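Local coordinates for pili retraction protein PilT (Thermus thermophilus, PDB 5FL3) that probably drives pilus retraction as an ATPase of the secretion-ATPase family, binding and hydrolysing ATP, and here holds ADP in its P-loop site, at residues H28-A33 with L95-S100; V104-S109 with E169-F174. All blocks are in the same frame, centred on the assembly; numbering follows the deposited sequence.

Interaction 1: residues H28-A33 with L95-S100; sequences HLQAGA and LRQRGS
The tight hairpin that carries Q97 and S100 meets Q30 and A31, where strand 26-30 runs into a type II turn, at the ends of inner strands of the antiparallel sheet of the N-terminal domain. The hairpin closes on a type I' turn from Q97 to S100, with S100 N bonded to Q97 O at 2.9 Å. Strand 100-108 lies between strands 26-30 and 88-97, so Q30 and L95 meet across it, each also touching V104. The two segments share no direct hydrogen bond; a single water joins them. It donates to Q30 OE1 at 2.7 Å and accepts from A31 N at 2.8 Å and from Q97 NE2 at 3.0 Å. The two glutamine amides stand nearly perpendicular, their planes 83° apart, and each turns a different atom to the water. The Q30 chain is bent at chi2 (-68°). OE1 lies 3.8 Å from Q97 CG, and NE2 rests on the L95 methyls, 3.7 Å from CD2 and 3.9 Å from CD1, the two side chains crossing at about a right angle. Next to the water-held A31 N, the CB of the same residue points toward the hairpin and packs against S100 OG at 3.4 Å; P53, at the start of helix 53-63, lies against both residues. G32 follows A31 in the turn with a positive phi, and A33 N returns to Q30 O to close it. The contact is small, direct in its packing and bridged by water in its hydrogen bonding: the water takes two N-H groups and gives one hydrogen to Q30 OE1, which fits this carbonyl facing it and the amide nitrogen lying on leucine.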
loop_
_atom_site.group_PDB
_atom_site.type_symbol
_atom_site.label_atom_id
_atom_site.label_comp_id
_atom_site.label_asym_id
_atom_site.label_seq_id
_atom_site.Cartn_x
_atom_site.Cartn_y
_atom_site.Cartn_z
ATOM N N HIS A 28 -2.091 -19.876 3.154
ATOM C CA HIS A 28 -3.421 -20.448 3.069
ATOM C C HIS A 28 -3.422 -21.927 3.468
ATOM O O HIS A 28 -2.737 -22.747 2.859
ATOM C CB HIS A 28 -3.965 -20.273 1.653
ATOM C CG HIS A 28 -4.262 -18.845 1.298
ATOM N ND1 HIS A 28 -3.274 -17.902 1.107
ATOM C CD2 HIS A 28 -5.438 -18.195 1.126
ATOM C CE1 HIS A 28 -3.824 -16.740 0.814
ATOM N NE2 HIS A 28 -5.136 -16.893 0.810
ATOM N N LEU A 29 -4.186 -22.247 4.509
ATOM C CA LEU A 29 -4.384 -23.620 4.989
ATOM C C LEU A 29 -5.864 -24.030 4.855
ATOM O O LEU A 29 -6.709 -23.674 5.692
ATOM C CB LEU A 29 -3.899 -23.739 6.441
ATOM C CG LEU A 29 -2.405 -23.388 6.574
ATOM C CD1 LEU A 29 -1.859 -23.551 7.982
ATOM C CD2 LEU A 29 -1.582 -24.218 5.581
ATOM N N GLN A 30 -6.169 -24.760 3.783
ATOM C CA GLN A 30 -7.540 -25.106 3.434
ATOM C C GLN A 30 -7.676 -26.596 3.125
ATOM O O GLN A 30 -6.844 -27.157 2.413
ATOM C CB GLN A 30 -8.010 -24.298 2.223
ATOM C CG GLN A 30 -8.034 -22.802 2.392
ATOM C CD GLN A 30 -9.099 -22.328 3.377
ATOM O OE1 GLN A 30 -9.878 -23.121 3.903
ATOM N NE2 GLN A 30 -9.130 -21.028 3.629
ATOM N N ALA A 31 -8.737 -27.222 3.625
ATOM C CA ALA A 31 -8.967 -28.643 3.373
ATOM C C ALA A 31 -9.089 -28.945 1.875
ATOM O O ALA A 31 -9.799 -28.249 1.140
ATOM C CB ALA A 31 -10.221 -29.132 4.122
ATOM N N GLY A 32 -8.387 -29.982 1.427
ATOM C CA GLY A 32 -8.477 -30.410 0.046
ATOM C C GLY A 32 -7.390 -29.827 -0.831
ATOM O O GLY A 32 -7.287 -30.154 -2.013
ATOM N N ALA A 33 -6.582 -28.945 -0.257
ATOM C CA ALA A 33 -5.451 -28.377 -0.965
ATOM C C ALA A 33 -4.189 -28.585 -0.155
ATOM O O ALA A 33 -4.240 -28.843 1.039
ATOM C CB ALA A 33 -5.668 -26.922 -1.230
ATOM N N LEU A 95 -11.518 -19.655 9.586
ATOM C CA LEU A 95 -12.853 -19.665 9.001
ATOM C C LEU A 95 -13.400 -21.081 8.990
ATOM O O LEU A 95 -12.703 -22.024 9.366
ATOM C CB LEU A 95 -12.824 -19.092 7.585
ATOM C CG LEU A 95 -11.803 -19.750 6.652
ATOM C CD1 LEU A 95 -12.524 -20.540 5.582
ATOM C CD2 LEU A 95 -10.852 -18.758 6.033
ATOM N N ARG A 96 -14.656 -21.206 8.575
ATOM C CA ARG A 96 -15.316 -22.488 8.313
ATOM C C ARG A 96 -15.740 -22.523 6.865
ATOM O O ARG A 96 -16.316 -21.565 6.370
ATOM C CB ARG A 96 -16.536 -22.681 9.209
ATOM C CG ARG A 96 -16.203 -22.659 10.693
ATOM C CD ARG A 96 -17.440 -22.434 11.558
ATOM N NE ARG A 96 -17.126 -22.543 12.980
ATOM C CZ ARG A 96 -16.911 -23.698 13.606
ATOM N NH1 ARG A 96 -16.981 -24.846 12.928
ATOM N NH2 ARG A 96 -16.617 -23.708 14.907
ATOM N N GLN A 97 -15.445 -23.605 6.163
ATOM C CA GLN A 97 -15.937 -23.721 4.804
ATOM C C GLN A 97 -16.191 -25.183 4.488
ATOM O O GLN A 97 -15.335 -26.043 4.722
ATOM C CB GLN A 97 -14.955 -23.077 3.815
ATOM C CG GLN A 97 -13.613 -23.755 3.681
ATOM C CD GLN A 97 -13.626 -24.835 2.613
ATOM O OE1 GLN A 97 -14.463 -24.834 1.727
ATOM N NE2 GLN A 97 -12.684 -25.751 2.694
ATOM N N ARG A 98 -17.396 -25.453 3.995
ATOM C CA ARG A 98 -17.847 -26.809 3.677
ATOM C C ARG A 98 -17.621 -27.791 4.830
ATOM O O ARG A 98 -17.103 -28.902 4.645
ATOM C CB ARG A 98 -17.177 -27.295 2.390
ATOM C CG ARG A 98 -17.697 -26.541 1.168
ATOM C CD ARG A 98 -17.084 -27.020 -0.119
ATOM N NE ARG A 98 -17.113 -28.471 -0.217
ATOM C CZ ARG A 98 -16.585 -29.159 -1.223
ATOM N NH1 ARG A 98 -15.996 -28.514 -2.232
ATOM N NH2 ARG A 98 -16.652 -30.489 -1.222
ATOM N N GLY A 99 -18.016 -27.355 6.023
ATOM C CA GLY A 99 -17.968 -28.178 7.216
ATOM C C GLY A 99 -16.589 -28.238 7.835
ATOM O O GLY A 99 -16.356 -28.939 8.824
ATOM N N SER A 100 -15.663 -27.488 7.261
ATOM C CA SER A 100 -14.279 -27.671 7.642
ATOM C C SER A 100 -13.628 -26.360 8.026
ATOM O O SER A 100 -14.011 -25.298 7.511
ATOM C CB SER A 100 -13.518 -28.330 6.500
ATOM O OG SER A 100 -12.153 -28.370 6.816
HETATM O O HOH W 1 -10.587 -25.520 4.861
#

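Interaction 2: residues V104-S109 with E169-F174; sequences VMRVVS and EDPIEF
R106 NH1 is directed at two oxygens of the 169-174 loop: it donates to I172 O at 3.1 Å, the carbonyl lying at the guanidinium edge though 25° out of its plane, and makes a weak bond at 3.2 Å to E173 OE1, part of a salt bridge. Guanidinium and carboxylate planes are 72° apart, and only OE1 takes part. The arginine runs straight from the strand until chi3 (51°) turns NE aside. P171, after a cis peptide bond, lays its CG over one guanidinium face, 3.3 Å from NH2. E173 leaves its backbone away from the strand, and its bent chain brings the carboxylate back to R106. Further along, S109 and F174 form a single beta bridge: S109 N bonds weakly to E173 O at 3.4 Å, and F174 CA contacts S109 O. V108 CG1 fits against the carbonyls of I172 and E173. An alanine at R106 would probably leave I172 O and the E173 carboxylate without this donor and remove the flat group that P171 CG packs on. The loop's DPIE sequence is consistent with the Asp box of secretion ATPases; E173 touches S147 and F174 touches T148, both ADP-binding residues. One arginine nitrogen thus links the N-terminal sheet to this loop, shared between carbonyl and carboxylate, the I172 O bond being the sounder.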
loop_
_atom_site.group_PDB
_atom_site.type_symbol
_atom_site.label_atom_id
_atom_site.label_comp_id
_atom_site.label_asym_id
_atom_site.label_seq_id
_atom_site.Cartn_x
_atom_site.Cartn_y
_atom_site.Cartn_z
ATOM N N VAL A 104 -6.148 -18.587 7.263
ATOM C CA VAL A 104 -5.374 -17.684 6.429
ATOM C C VAL A 104 -4.500 -16.846 7.333
ATOM O O VAL A 104 -4.994 -16.120 8.188
ATOM C CB VAL A 104 -6.251 -16.771 5.551
ATOM C CG1 VAL A 104 -5.361 -15.830 4.765
ATOM C CG2 VAL A 104 -7.105 -17.600 4.600
ATOM N N MET A 105 -3.193 -16.974 7.151
ATOM C CA MET A 105 -2.236 -16.293 7.994
ATOM C C MET A 105 -1.500 -15.230 7.195
ATOM O O MET A 105 -0.966 -15.529 6.118
ATOM C CB MET A 105 -1.258 -17.300 8.570
ATOM C CG MET A 105 -1.957 -18.522 9.093
ATOM S SD MET A 105 -0.816 -19.664 9.871
ATOM C CE MET A 105 -0.036 -18.614 11.097
ATOM N N ARG A 106 -1.490 -13.995 7.696
ATOM C CA ARG A 106 -0.710 -12.924 7.059
ATOM C C ARG A 106 0.551 -12.582 7.862
ATOM O O ARG A 106 0.494 -12.395 9.082
ATOM C CB ARG A 106 -1.566 -11.671 6.882
ATOM C CG ARG A 106 -0.821 -10.499 6.269
ATOM C CD ARG A 106 -1.755 -9.313 6.106
ATOM N NE ARG A 106 -2.451 -9.036 7.362
ATOM C CZ ARG A 106 -1.955 -8.283 8.342
ATOM N NH1 ARG A 106 -0.755 -7.719 8.203
ATOM N NH2 ARG A 106 -2.654 -8.094 9.458
ATOM N N VAL A 107 1.693 -12.504 7.193
ATOM C CA VAL A 107 2.906 -12.117 7.906
ATOM C C VAL A 107 2.960 -10.602 8.103
ATOM O O VAL A 107 2.847 -9.860 7.144
ATOM C CB VAL A 107 4.177 -12.568 7.170
ATOM C CG1 VAL A 107 5.434 -12.228 8.004
ATOM C CG2 VAL A 107 4.106 -14.060 6.848
ATOM N N VAL A 108 3.097 -10.153 9.349
ATOM C CA VAL A 108 3.310 -8.736 9.659
ATOM C C VAL A 108 4.813 -8.520 9.671
ATOM O O VAL A 108 5.481 -8.981 10.591
ATOM C CB VAL A 108 2.709 -8.333 11.045
ATOM C CG1 VAL A 108 2.653 -6.823 11.208
ATOM C CG2 VAL A 108 1.321 -8.951 11.253
ATOM N N SER A 109 5.377 -7.866 8.664
ATOM C CA SER A 109 6.835 -7.775 8.647
ATOM C C SER A 109 7.366 -6.599 9.442
ATOM O O SER A 109 6.724 -5.551 9.556
ATOM C CB SER A 109 7.389 -7.681 7.230
ATOM O OG SER A 109 8.792 -7.989 7.240
ATOM N N GLU A 169 -4.578 2.206 10.329
ATOM C CA GLU A 169 -4.308 1.105 9.405
ATOM C C GLU A 169 -5.343 0.028 9.532
ATOM O O GLU A 169 -5.856 -0.231 10.629
ATOM C CB GLU A 169 -2.913 0.497 9.651
ATOM C CG GLU A 169 -1.780 1.455 9.318
ATOM C CD GLU A 169 -0.412 0.872 9.542
ATOM O OE1 GLU A 169 0.036 0.075 8.684
ATOM O OE2 GLU A 169 0.215 1.232 10.570
ATOM N N ASP A 170 -5.626 -0.607 8.395
ATOM C CA ASP A 170 -6.606 -1.672 8.340
ATOM C C ASP A 170 -6.216 -2.731 7.309
ATOM O O ASP A 170 -6.646 -2.658 6.149
ATOM C CB ASP A 170 -7.987 -1.100 8.013
ATOM C CG ASP A 170 -9.075 -2.145 8.069
ATOM O OD1 ASP A 170 -8.807 -3.255 8.576
ATOM O OD2 ASP A 170 -10.204 -1.851 7.633
ATOM N N PRO A 171 -5.385 -3.705 7.724
ATOM C CA PRO A 171 -4.746 -3.836 9.051
ATOM C C PRO A 171 -3.318 -3.234 9.075
ATOM O O PRO A 171 -2.871 -2.695 8.060
ATOM C CB PRO A 171 -4.680 -5.354 9.240
ATOM C CG PRO A 171 -4.364 -5.839 7.821
ATOM C CD PRO A 171 -5.012 -4.832 6.846
ATOM N N ILE A 172 -2.610 -3.334 10.196
ATOM C CA ILE A 172 -1.199 -2.926 10.217
ATOM C C ILE A 172 -0.377 -3.933 9.432
ATOM O O ILE A 172 -0.385 -5.116 9.768
ATOM C CB ILE A 172 -0.619 -2.825 11.643
ATOM C CG1 ILE A 172 -1.346 -1.761 12.450
ATOM C CG2 ILE A 172 0.864 -2.492 11.580
ATOM C CD1 ILE A 172 -0.915 -1.696 13.865
ATOM N N GLU A 173 0.316 -3.464 8.393
ATOM C CA GLU A 173 1.071 -4.337 7.499
ATOM C C GLU A 173 2.545 -4.385 7.891
ATOM O O GLU A 173 3.195 -5.416 7.771
ATOM C CB GLU A 173 0.925 -3.882 6.034
ATOM C CG GLU A 173 -0.512 -3.935 5.445
ATOM C CD GLU A 173 -1.009 -5.358 5.202
ATOM O OE1 GLU A 173 -0.202 -6.306 5.405
ATOM O OE2 GLU A 173 -2.207 -5.532 4.824
ATOM N N PHE A 174 3.059 -3.259 8.366
ATOM C CA PHE A 174 4.442 -3.144 8.824
ATOM C C PHE A 174 4.501 -2.610 10.246
ATOM O O PHE A 174 3.757 -1.685 10.590
ATOM C CB PHE A 174 5.234 -2.224 7.905
ATOM C CG PHE A 174 5.514 -2.816 6.572
ATOM C CD1 PHE A 174 6.647 -3.590 6.371
ATOM C CD2 PHE A 174 4.644 -2.613 5.516
ATOM C CE1 PHE A 174 6.906 -4.143 5.139
ATOM C CE2 PHE A 174 4.895 -3.165 4.285
ATOM C CZ PHE A 174 6.024 -3.933 4.093
#

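From the N terminus, strand 26-30 comes first and is joined to the hairpin at 95-100 by interaction 1, closing a loop of about sixty residues that holds two helices and further strands of the same sheet. Strand 100-108 leaves that hairpin, so interaction 2 opens only after interaction 1 has closed; the two lie in series, neither nested nor crossing. V104 is where they meet: its CG2 touches H28, Q30 and L95. Interaction 1 stays within the N-terminal sheet, whereas interaction 2 spans a second loop of similar length, including the P-loop strand and helix, and ties the N-terminal sheet to the nucleotide-binding domain.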